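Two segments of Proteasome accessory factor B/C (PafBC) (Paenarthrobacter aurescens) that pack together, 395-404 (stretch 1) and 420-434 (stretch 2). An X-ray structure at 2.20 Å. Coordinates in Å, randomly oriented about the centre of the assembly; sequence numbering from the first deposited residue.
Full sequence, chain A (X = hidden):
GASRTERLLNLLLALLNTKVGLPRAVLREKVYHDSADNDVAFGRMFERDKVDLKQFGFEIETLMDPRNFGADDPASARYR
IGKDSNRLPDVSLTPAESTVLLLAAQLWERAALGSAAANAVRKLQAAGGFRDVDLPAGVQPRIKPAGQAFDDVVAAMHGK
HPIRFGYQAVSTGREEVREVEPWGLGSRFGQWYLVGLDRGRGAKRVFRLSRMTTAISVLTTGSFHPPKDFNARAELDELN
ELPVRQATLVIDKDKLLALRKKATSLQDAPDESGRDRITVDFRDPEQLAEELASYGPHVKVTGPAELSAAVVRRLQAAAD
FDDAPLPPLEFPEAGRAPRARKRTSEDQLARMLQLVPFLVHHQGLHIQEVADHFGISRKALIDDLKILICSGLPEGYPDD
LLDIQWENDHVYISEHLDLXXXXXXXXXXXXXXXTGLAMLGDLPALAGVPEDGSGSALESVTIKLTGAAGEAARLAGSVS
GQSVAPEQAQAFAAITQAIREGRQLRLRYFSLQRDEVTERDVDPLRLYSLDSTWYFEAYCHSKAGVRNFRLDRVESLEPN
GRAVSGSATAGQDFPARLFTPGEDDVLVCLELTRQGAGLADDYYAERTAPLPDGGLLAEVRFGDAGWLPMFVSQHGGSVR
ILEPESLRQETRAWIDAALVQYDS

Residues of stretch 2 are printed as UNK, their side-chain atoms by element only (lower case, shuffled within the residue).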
# COMPACT_ATOMS: atom_id res chain seq x y z
N GLU A 395 5.87 3.49 2.47
CA GLU A 395 6.71 4.26 3.37
C GLU A 395 6.12 4.22 4.77
O GLU A 395 4.91 4.10 4.96
CB GLU A 395 6.84 5.71 2.91
CG GLU A 395 8.05 6.38 3.54
CD GLU A 395 7.68 7.66 4.27
OE1 GLU A 395 7.91 8.75 3.71
OE2 GLU A 395 7.12 7.57 5.39
N GLY A 396 7.02 4.28 5.75
CA GLY A 396 6.64 4.17 7.13
C GLY A 396 6.32 2.77 7.58
O GLY A 396 6.04 2.57 8.77
N TYR A 397 6.28 1.72 6.59
CA TYR A 397 6.15 0.30 6.94
C TYR A 397 7.57 -0.28 6.99
O TYR A 397 8.32 -0.12 6.02
CB TYR A 397 5.30 -0.46 5.91
CG TYR A 397 4.95 -1.87 6.39
CD1 TYR A 397 3.86 -2.08 7.23
CD2 TYR A 397 5.76 -2.97 6.08
CE1 TYR A 397 3.55 -3.35 7.70
CE2 TYR A 397 5.46 -4.24 6.56
CZ TYR A 397 4.36 -4.43 7.38
OH TYR A 397 4.06 -5.69 7.87
N PRO A 398 7.97 -0.98 8.05
CA PRO A 398 9.37 -1.42 8.16
C PRO A 398 9.72 -2.60 7.27
O PRO A 398 8.89 -3.47 7.00
CB PRO A 398 9.50 -1.81 9.64
CG PRO A 398 8.06 -1.77 10.18
CD PRO A 398 7.11 -1.54 9.10
N ASP A 399 11.00 -2.65 6.85
CA ASP A 399 11.44 -3.62 5.85
C ASP A 399 11.85 -4.97 6.44
O ASP A 399 12.09 -5.91 5.68
CB ASP A 399 12.62 -3.06 5.02
CG ASP A 399 13.80 -2.64 5.88
OD1 ASP A 399 14.42 -3.52 6.51
OD2 ASP A 399 14.10 -1.43 5.94
N ASP A 400 11.99 -5.06 7.76
CA ASP A 400 12.48 -6.26 8.43
C ASP A 400 11.39 -6.92 9.25
O ASP A 400 11.63 -7.36 10.38
CB ASP A 400 13.70 -5.92 9.30
CG ASP A 400 13.47 -4.70 10.22
OD1 ASP A 400 12.32 -4.27 10.41
OD2 ASP A 400 14.47 -4.18 10.78
N LEU A 401 10.15 -6.94 8.75
CA LEU A 401 9.04 -7.51 9.49
C LEU A 401 8.51 -8.86 8.98
O LEU A 401 8.12 -9.70 9.80
CB LEU A 401 7.90 -6.48 9.52
CG LEU A 401 6.91 -6.34 10.68
CD1 LEU A 401 7.64 -6.32 12.02
CD2 LEU A 401 6.01 -5.09 10.53
N LEU A 402 8.44 -9.11 7.66
CA LEU A 402 7.83 -10.32 7.09
C LEU A 402 8.82 -11.21 6.34
O LEU A 402 9.40 -10.78 5.34
CB LEU A 402 6.67 -9.98 6.16
CG LEU A 402 5.50 -9.42 6.95
CD1 LEU A 402 4.28 -9.39 6.12
CD2 LEU A 402 5.29 -10.26 8.18
N ASP A 403 8.93 -12.46 6.75
CA ASP A 403 9.61 -13.47 5.94
C ASP A 403 8.55 -14.30 5.24
O ASP A 403 7.78 -15.01 5.90
CB ASP A 403 10.50 -14.41 6.76
CG ASP A 403 11.72 -13.73 7.36
OD1 ASP A 403 12.47 -14.42 8.08
OD2 ASP A 403 11.91 -12.51 7.13
N ILE A 404 8.57 -14.26 3.91
CA ILE A 404 7.59 -14.92 3.05
C ILE A 404 8.28 -16.00 2.22
O ILE A 404 9.35 -15.74 1.64
CB ILE A 404 6.90 -13.89 2.14
CG1 ILE A 404 6.21 -12.86 3.04
CG2 ILE A 404 5.85 -14.60 1.28
CD1 ILE A 404 5.86 -11.58 2.38
N UNK A 420 9.24 -11.65 18.38
CA UNK A 420 8.52 -10.56 17.74
C UNK A 420 9.51 -9.45 17.43
O UNK A 420 10.29 -9.02 18.29
n UNK A 420 5.09 -10.46 19.29
c UNK A 420 6.14 -10.90 18.59
o UNK A 420 6.11 -11.96 17.95
c UNK A 420 7.39 -10.03 18.63
N UNK A 421 9.48 -8.99 16.19
CA UNK A 421 10.38 -7.93 15.75
C UNK A 421 9.90 -6.60 16.30
O UNK A 421 8.76 -6.21 16.01
c UNK A 421 10.46 -7.93 14.23
n UNK A 421 11.90 -9.54 12.07
n UNK A 421 13.88 -9.87 10.94
c UNK A 421 10.03 -9.29 13.65
n UNK A 421 11.88 -10.28 9.88
c UNK A 421 10.44 -9.52 12.21
c UNK A 421 12.55 -9.90 10.96
N UNK A 422 10.69 -5.89 17.11
CA UNK A 422 10.21 -4.60 17.59
C UNK A 422 10.31 -3.62 16.44
O UNK A 422 11.18 -3.73 15.57
c UNK A 422 11.17 -4.24 18.73
c UNK A 422 11.75 -5.56 19.15
c UNK A 422 11.86 -6.36 17.87
N UNK A 423 9.35 -2.73 16.39
CA UNK A 423 9.31 -1.70 15.38
C UNK A 423 9.03 -0.38 16.07
O UNK A 423 8.25 -0.33 17.03
c UNK A 423 8.48 -3.33 13.62
c UNK A 423 8.03 -0.83 13.37
c UNK A 423 8.20 -2.01 14.34
N UNK A 424 9.70 0.67 15.61
CA UNK A 424 9.48 2.00 16.11
C UNK A 424 8.67 2.73 15.06
O UNK A 424 8.99 2.65 13.88
c UNK A 424 10.79 2.72 16.39
n UNK A 424 13.65 5.35 19.61
n UNK A 424 12.17 3.85 18.66
c UNK A 424 11.82 4.72 17.54
n UNK A 424 13.32 3.31 20.60
c UNK A 424 13.05 4.17 19.62
c UNK A 424 10.60 4.17 16.82
N UNK A 425 7.63 3.43 15.48
CA UNK A 425 6.87 4.30 14.61
C UNK A 425 6.92 5.70 15.19
O UNK A 425 6.73 5.88 16.39
c UNK A 425 5.41 3.86 14.48
c UNK A 425 4.86 0.14 13.90
c UNK A 425 5.05 1.38 14.53
c UNK A 425 5.23 2.53 13.79
c UNK A 425 5.23 2.43 12.41
c UNK A 425 5.05 1.18 11.75
c UNK A 425 4.85 0.04 12.52
N UNK A 426 7.11 6.69 14.34
CA UNK A 426 6.85 8.05 14.77
C UNK A 426 5.34 8.28 14.92
O UNK A 426 4.49 7.48 14.47
c UNK A 426 7.41 9.03 13.74
o UNK A 426 6.78 8.81 12.45
N UNK A 427 5.00 9.43 15.51
CA UNK A 427 3.61 9.81 15.63
C UNK A 427 2.92 9.83 14.27
O UNK A 427 1.84 9.26 14.10
o UNK A 427 2.90 13.33 17.94
c UNK A 427 2.05 11.62 16.53
c UNK A 427 3.50 11.17 16.33
o UNK A 427 0.83 13.47 17.38
c UNK A 427 1.92 12.90 17.34
N UNK A 428 3.59 10.39 13.26
CA UNK A 428 3.00 10.55 11.93
C UNK A 428 2.79 9.22 11.24
O UNK A 428 1.75 9.00 10.61
o UNK A 428 5.47 12.37 13.37
c UNK A 428 3.91 12.96 11.55
o UNK A 428 4.58 14.39 13.39
c UNK A 428 4.72 13.25 12.86
c UNK A 428 3.88 11.47 11.08
N UNK A 429 3.78 8.33 11.31
CA UNK A 429 3.67 6.99 10.72
C UNK A 429 2.57 6.16 11.39
O UNK A 429 1.83 5.45 10.71
c UNK A 429 6.14 6.85 9.96
c UNK A 429 7.57 6.47 10.43
o UNK A 429 8.50 6.73 9.64
o UNK A 429 7.75 5.88 11.54
c UNK A 429 5.01 6.25 10.84
N UNK A 430 2.47 6.22 12.72
CA UNK A 430 1.42 5.50 13.44
C UNK A 430 0.04 6.04 13.06
O UNK A 430 -0.89 5.27 12.82
c UNK A 430 1.64 5.60 14.95
N UNK A 431 -0.10 7.38 12.99
CA UNK A 431 -1.38 7.96 12.63
C UNK A 431 -1.78 7.56 11.22
O UNK A 431 -2.94 7.22 10.97
c UNK A 431 -1.36 9.50 12.73
N UNK A 432 -0.82 7.60 10.28
CA UNK A 432 -1.15 7.22 8.90
C UNK A 432 -1.67 5.80 8.84
O UNK A 432 -2.69 5.51 8.21
c UNK A 432 0.09 7.37 8.00
N UNK A 433 -0.96 4.89 9.53
CA UNK A 433 -1.34 3.49 9.54
C UNK A 433 -2.70 3.28 10.23
O UNK A 433 -3.50 2.44 9.78
c UNK A 433 2.14 2.05 10.36
c UNK A 433 1.09 2.55 9.44
c UNK A 433 0.90 1.60 8.31
c UNK A 433 -0.24 2.68 10.22
N UNK A 434 -2.98 4.03 11.31
CA UNK A 434 -4.27 3.93 11.98
C UNK A 434 -5.40 4.31 11.06
O UNK A 434 -6.53 3.84 11.21
c UNK A 434 -3.68 4.18 14.39
c UNK A 434 -4.34 4.83 13.20
c UNK A 434 -4.61 3.02 14.85
c UNK A 434 -3.43 5.18 15.51

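Position 420 carries two carbons, the second bearing one oxygen and one nitrogen, a carboxamide: Asn420. It lies clear of stretch 1, partly exposed, which suits a polar group.

At position 421 three carbons lead to a nitrogen and then to a carbon bearing two more nitrogens, a guanidinium: Arg421. Its CD is 3.4 Å from Leu401 O, its CB 3.9 Å from Leu401 CD1, and its NH2 forms a salt bridge with Asp403 OD2 at 3.5 Å, the carboxylate lying near the guanidinium plane. Asp400 O sits over one face of the group, where N-H bonds do not point, and accepts no hydrogen bond from it. The side chain is poorly ordered, so these distances deserve caution.

Position 422 has three carbons closing a ring onto the backbone nitrogen: Pro422. It points away from stretch 1, and its fixed phi of -75° fits the extended strand.

Position 423 has one carbon carrying two others, the beta-branched pattern of Val423. It points toward stretch 1, with CG1 3.3 Å from Pro398 CG and CG2 3.5 Å from Leu401 CD1. A compact, branched apolar group suits a buried strand position touching two apolar partners.

Position 424 repeats the guanidinium pattern and is Arg424. Alternation along the strand turns it away from stretch 1, its NE and NH1 hydrogen-bonded elsewhere.

At position 425 one carbon bears a ring of six carbons with no oxygen attached: Phe425. The ring is buried. Gly396 O approaches its edge, 3.4 Å from CE1, where the C-H groups carry slight positive charge; Pro398 CD is 4.3 Å from the same CE1.

Position 426 has one carbon and one oxygen, Ser426. As N-cap, it accepts a bond from the backbone N of residue 429 through OG at 3.2 Å, satisfying an otherwise free amide.

Positions 427 and 428 each have three carbons, the third carrying two oxygens: Glu427 and Glu428. Neither touches stretch 1, and acidic groups are favourable in a helix's first turn.

Position 429 has the same carboxylate pattern, Glu429, but points toward stretch 1. Its CG lies 3.9 Å from Gly396 CA, while its OE1 accepts from Ser426 N at 3.0 Å, completing a reciprocal capping box. An ideal CB on Gly396 would come within 3.2 Å of Glu429 CG, so the bare glycine makes room.

Positions 430, 431 and 432 each show a single carbon: Ala430, Ala431 and Ala432, small helix formers that make no contact here.

Positions 433 and 434 each have four carbons forked at the second, Leu433 and Leu434. Both, being apolar, suit their buried sites; Leu433 points toward stretch 1, its CD1 4.2 Å from Gly396 O, while Leu434 is out of reach.

The contact buries 488 Å², both sides summed, with no hydrogen bonds between the stretches. Apolar packing of Pro398 and Leu401 on Val423 forms its middle, Gly396 fits against Phe425 and Glu429 towards the helix, and Arg421 supplies the salt bridge at the other end.

Stretch 2 420-434: NRPVRFSEEEAAALL
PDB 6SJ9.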